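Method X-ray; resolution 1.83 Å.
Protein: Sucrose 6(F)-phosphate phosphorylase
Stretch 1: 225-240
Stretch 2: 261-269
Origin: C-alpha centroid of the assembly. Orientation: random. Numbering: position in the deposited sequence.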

# COMPACT_ATOMS: atom_id res chain seq x y z
N PHE A 225 -17.01 -3.55 7.98
CA PHE A 225 -15.56 -3.53 7.81
C PHE A 225 -14.95 -4.68 8.59
O PHE A 225 -15.18 -4.81 9.80
CB PHE A 225 -14.93 -2.20 8.26
CG PHE A 225 -13.45 -2.14 8.00
CD1 PHE A 225 -12.97 -1.92 6.72
CD2 PHE A 225 -12.54 -2.33 9.03
CE1 PHE A 225 -11.60 -1.88 6.47
CE2 PHE A 225 -11.18 -2.29 8.79
CZ PHE A 225 -10.71 -2.06 7.52
N PHE A 226 -14.16 -5.48 7.90
CA PHE A 226 -13.55 -6.70 8.42
C PHE A 226 -14.54 -7.50 9.27
O PHE A 226 -14.33 -7.78 10.45
CB PHE A 226 -12.29 -6.37 9.22
CG PHE A 226 -11.30 -7.48 9.23
CD1 PHE A 226 -10.41 -7.62 8.19
CD2 PHE A 226 -11.29 -8.41 10.25
CE1 PHE A 226 -9.50 -8.66 8.17
CE2 PHE A 226 -10.39 -9.44 10.24
CZ PHE A 226 -9.49 -9.57 9.19
N VAL A 227 -15.64 -7.87 8.62
CA VAL A 227 -16.72 -8.61 9.30
C VAL A 227 -16.26 -10.05 9.47
O VAL A 227 -16.08 -10.77 8.48
CB VAL A 227 -18.03 -8.53 8.51
CG1 VAL A 227 -19.13 -9.31 9.26
CG2 VAL A 227 -18.46 -7.09 8.28
N GLU A 228 -16.07 -10.48 10.74
CA GLU A 228 -15.65 -11.83 11.09
C GLU A 228 -16.86 -12.67 11.51
O GLU A 228 -17.79 -12.15 12.12
CB GLU A 228 -14.62 -11.81 12.22
CG GLU A 228 -13.36 -11.05 11.86
CD GLU A 228 -12.37 -10.98 13.01
OE1 GLU A 228 -11.73 -12.01 13.31
OE2 GLU A 228 -12.25 -9.90 13.62
N PRO A 229 -16.86 -13.98 11.22
CA PRO A 229 -15.80 -14.77 10.58
C PRO A 229 -15.86 -14.81 9.06
O PRO A 229 -14.99 -15.41 8.43
CB PRO A 229 -16.04 -16.17 11.16
CG PRO A 229 -17.53 -16.23 11.30
CD PRO A 229 -17.98 -14.84 11.68
N GLU A 230 -16.87 -14.17 8.47
CA GLU A 230 -17.08 -14.26 7.03
C GLU A 230 -15.86 -13.80 6.24
O GLU A 230 -15.52 -14.40 5.21
CB GLU A 230 -18.31 -13.43 6.63
CG GLU A 230 -19.64 -14.04 7.05
CD GLU A 230 -20.05 -13.68 8.48
OE1 GLU A 230 -19.25 -13.10 9.23
OE2 GLU A 230 -21.21 -13.99 8.84
N ILE A 231 -15.19 -12.74 6.69
CA ILE A 231 -14.05 -12.24 5.93
C ILE A 231 -12.98 -13.32 5.79
O ILE A 231 -12.31 -13.42 4.76
CB ILE A 231 -13.50 -10.96 6.58
CG1 ILE A 231 -12.39 -10.36 5.72
CG2 ILE A 231 -12.97 -11.23 7.98
CD1 ILE A 231 -12.89 -9.49 4.63
N TYR A 232 -12.81 -14.16 6.82
CA TYR A 232 -11.76 -15.17 6.77
C TYR A 232 -12.10 -16.30 5.80
O TYR A 232 -11.19 -16.93 5.24
CB TYR A 232 -11.48 -15.70 8.18
CG TYR A 232 -10.46 -14.86 8.90
CD1 TYR A 232 -9.11 -14.98 8.59
CD2 TYR A 232 -10.83 -13.93 9.87
CE1 TYR A 232 -8.16 -14.22 9.22
CE2 TYR A 232 -9.87 -13.16 10.51
CZ TYR A 232 -8.54 -13.31 10.18
OH TYR A 232 -7.56 -12.57 10.79
N GLU A 233 -13.38 -16.56 5.58
CA GLU A 233 -13.77 -17.54 4.58
C GLU A 233 -13.37 -17.09 3.18
O GLU A 233 -12.92 -17.90 2.36
CB GLU A 233 -15.28 -17.78 4.66
CG GLU A 233 -15.75 -18.22 6.04
CD GLU A 233 -17.26 -18.37 6.11
OE1 GLU A 233 -17.84 -19.00 5.21
OE2 GLU A 233 -17.86 -17.84 7.08
N PHE A 234 -13.53 -15.79 2.89
CA PHE A 234 -13.07 -15.26 1.61
C PHE A 234 -11.54 -15.26 1.53
O PHE A 234 -10.97 -15.64 0.51
CB PHE A 234 -13.60 -13.84 1.41
CG PHE A 234 -13.06 -13.17 0.18
CD1 PHE A 234 -13.58 -13.48 -1.07
CD2 PHE A 234 -12.03 -12.25 0.26
CE1 PHE A 234 -13.08 -12.89 -2.21
CE2 PHE A 234 -11.54 -11.64 -0.88
CZ PHE A 234 -12.07 -11.96 -2.12
N LEU A 235 -10.87 -14.79 2.59
CA LEU A 235 -9.41 -14.76 2.57
C LEU A 235 -8.84 -16.15 2.38
O LEU A 235 -7.92 -16.35 1.57
CB LEU A 235 -8.89 -14.14 3.86
CG LEU A 235 -9.15 -12.65 4.05
CD1 LEU A 235 -8.74 -12.21 5.45
CD2 LEU A 235 -8.40 -11.83 2.99
N ASP A 236 -9.37 -17.14 3.10
CA ASP A 236 -8.86 -18.50 2.95
C ASP A 236 -9.08 -19.01 1.53
O ASP A 236 -8.18 -19.61 0.93
CB ASP A 236 -9.55 -19.44 3.95
CG ASP A 236 -9.17 -19.15 5.39
OD1 ASP A 236 -8.16 -18.44 5.62
OD2 ASP A 236 -9.88 -19.63 6.30
N TRP A 237 -10.27 -18.77 0.97
CA TRP A 237 -10.54 -19.16 -0.40
C TRP A 237 -9.56 -18.50 -1.35
O TRP A 237 -8.96 -19.16 -2.21
CB TRP A 237 -11.98 -18.80 -0.79
CG TRP A 237 -12.22 -18.98 -2.26
CD1 TRP A 237 -12.55 -20.14 -2.90
CD2 TRP A 237 -12.12 -17.98 -3.28
NE1 TRP A 237 -12.67 -19.92 -4.24
CE2 TRP A 237 -12.41 -18.60 -4.50
CE3 TRP A 237 -11.83 -16.61 -3.27
CZ2 TRP A 237 -12.41 -17.91 -5.71
CZ3 TRP A 237 -11.82 -15.93 -4.46
CH2 TRP A 237 -12.11 -16.57 -5.67
N ALA A 238 -9.39 -17.18 -1.22
CA ALA A 238 -8.56 -16.45 -2.16
C ALA A 238 -7.10 -16.87 -2.06
O ALA A 238 -6.40 -16.95 -3.08
CB ALA A 238 -8.71 -14.95 -1.92
N LYS A 239 -6.61 -17.12 -0.84
CA LYS A 239 -5.22 -17.50 -0.67
C LYS A 239 -4.92 -18.82 -1.37
O LYS A 239 -3.89 -18.95 -2.05
CB LYS A 239 -4.88 -17.58 0.82
CG LYS A 239 -3.43 -17.91 1.11
CD LYS A 239 -3.10 -17.78 2.58
CE LYS A 239 -1.60 -17.90 2.82
NZ LYS A 239 -1.29 -18.45 4.16
N GLY A 240 -5.81 -19.80 -1.23
CA GLY A 240 -5.58 -21.10 -1.84
C GLY A 240 -5.65 -21.07 -3.35
O GLY A 240 -4.89 -21.77 -4.03
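Stretch 2 261-269: YKLAERGFL

The most distinctive feature of this contact is a tyrosine ring covered on one face by an arginine: the guanidinium carbon CZ of Arg266 lies 4.2 Å from the centroid of the Tyr232 ring and only 9° off its normal, a cation-pi arrangement squarely over the face. It illustrates a general principle, that a helix can be joined to a neighbouring segment less by close backbone packing than by side chains that bridge the gap, with an aromatic and aliphatic centre and long polar side chains around it.

The backbones do stand well apart. Stretch 1 enters through a loop, passes a cis peptide bond before Pro229, and becomes helical from Glu230 through Gly240 and onward. Stretch 2 brings in the last turn of another helix, Tyr261 to Glu265, whose axis comes no closer than 13.0 Å and runs in broadly the same direction, at a signed crossing angle of -41°. Arg266 is the first residue to leave helical geometry. Gly267 follows with a positive phi of 93°, at which a CB would be jammed against the preceding carbonyl O, and Phe268 continues in an extended conformation (phi -100°, psi 138°). The turn is held by the hydrogen bond from Phe268 N to Leu263 O, 2.9 Å. The nearest CA pairs are Tyr232 CA and Leu263 CA at 9.1 Å, and further along Lys239 CA and Phe268 CA at 8.4 Å.

Side chains fill this space. Leu263 points its CA-to-CB bond sideways, yet its end swings inward, so that CD2 meets Phe226 CZ at the ring edge (3.8 Å), Leu235 CD1 (3.7 Å) and Tyr232 OH (3.4 Å). Phe268 takes the next position along the helix. Its CZ packs on Leu235 CB at 3.7 Å, its CE2 lies 3.9 Å from Tyr232 CE1, and Asp236 OD1 approaches CZ near the plane of the ring at 3.4 Å.

Lysines secure both ends of the contact, one from each stretch. Lys262, with all four chi angles t, reaches back to the loop before the first helix, where its NZ forms a short salt bridge of 2.5 Å with Glu228 OE1. Lys239, likewise fully extended, runs past Phe268, its CD 3.7 Å from CE1 of that ring, and donates from NZ to Gly267 O at 2.9 Å. The same NZ donates to a water at 2.6 Å, which in turn donates to Arg266 O at 2.7 Å. One ammonium group therefore serves two successive carbonyls just beyond the end of the second helix, one directly and one through water.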

# COMPACT_ATOMS: atom_id res chain seq x y z
N TYR A 261 -2.41 -7.91 13.34
CA TYR A 261 -1.61 -8.95 13.98
C TYR A 261 -2.26 -10.33 13.84
O TYR A 261 -1.57 -11.33 13.65
CB TYR A 261 -1.37 -8.61 15.44
CG TYR A 261 -0.29 -7.57 15.68
CD1 TYR A 261 -0.00 -6.58 14.73
CD2 TYR A 261 0.42 -7.57 16.86
CE1 TYR A 261 0.99 -5.62 14.98
CE2 TYR A 261 1.40 -6.62 17.12
CZ TYR A 261 1.68 -5.65 16.18
OH TYR A 261 2.67 -4.73 16.48
N LYS A 262 -3.59 -10.39 13.95
CA LYS A 262 -4.26 -11.68 13.79
C LYS A 262 -4.12 -12.20 12.37
O LYS A 262 -3.95 -13.41 12.16
CB LYS A 262 -5.73 -11.54 14.19
CG LYS A 262 -6.55 -12.81 14.11
CD LYS A 262 -7.90 -12.60 14.79
CE LYS A 262 -8.92 -13.64 14.41
NZ LYS A 262 -10.27 -13.25 14.92
N LEU A 263 -4.17 -11.31 11.37
CA LEU A 263 -3.93 -11.72 9.99
C LEU A 263 -2.55 -12.35 9.84
O LEU A 263 -2.41 -13.44 9.28
CB LEU A 263 -4.07 -10.51 9.07
CG LEU A 263 -5.51 -10.08 8.80
CD1 LEU A 263 -5.53 -8.72 8.09
CD2 LEU A 263 -6.25 -11.12 8.00
N ALA A 264 -1.52 -11.67 10.35
CA ALA A 264 -0.16 -12.22 10.32
C ALA A 264 -0.08 -13.52 11.11
O ALA A 264 0.56 -14.49 10.67
CB ALA A 264 0.84 -11.20 10.87
N GLU A 265 -0.72 -13.57 12.28
CA GLU A 265 -0.70 -14.79 13.09
C GLU A 265 -1.34 -15.95 12.35
O GLU A 265 -0.95 -17.12 12.55
CB GLU A 265 -1.41 -14.52 14.43
CG GLU A 265 -1.24 -15.61 15.48
CD GLU A 265 -2.24 -16.75 15.33
OE1 GLU A 265 -3.37 -16.51 14.87
OE2 GLU A 265 -1.88 -17.90 15.69
N ARG A 266 -2.32 -15.67 11.49
CA ARG A 266 -2.98 -16.70 10.70
C ARG A 266 -2.30 -16.96 9.37
O ARG A 266 -2.82 -17.76 8.58
CB ARG A 266 -4.45 -16.31 10.49
CG ARG A 266 -5.25 -16.41 11.78
CD ARG A 266 -6.72 -16.14 11.58
NE ARG A 266 -7.47 -16.45 12.80
CZ ARG A 266 -8.79 -16.57 12.86
NH1 ARG A 266 -9.52 -16.41 11.77
NH2 ARG A 266 -9.38 -16.88 14.01
N GLY A 267 -1.14 -16.37 9.12
CA GLY A 267 -0.35 -16.69 7.95
C GLY A 267 -0.57 -15.82 6.73
O GLY A 267 -0.21 -16.23 5.62
N PHE A 268 -1.16 -14.63 6.89
CA PHE A 268 -1.35 -13.69 5.80
C PHE A 268 -0.29 -12.60 5.83
O PHE A 268 0.05 -12.08 6.90
CB PHE A 268 -2.75 -13.05 5.87
CG PHE A 268 -3.87 -14.02 5.65
CD1 PHE A 268 -4.28 -14.37 4.37
CD2 PHE A 268 -4.53 -14.59 6.73
CE1 PHE A 268 -5.31 -15.27 4.18
CE2 PHE A 268 -5.56 -15.48 6.54
CZ PHE A 268 -5.95 -15.82 5.26
N LEU A 269 0.22 -12.25 4.65
CA LEU A 269 1.11 -11.10 4.52
C LEU A 269 0.33 -9.80 4.66
O LEU A 269 -0.77 -9.65 4.12
CB LEU A 269 1.83 -11.12 3.17
CG LEU A 269 2.79 -12.29 2.94
CD1 LEU A 269 3.17 -12.42 1.48
CD2 LEU A 269 4.04 -12.08 3.78
O HOH W 1 -3.16 -18.30 5.96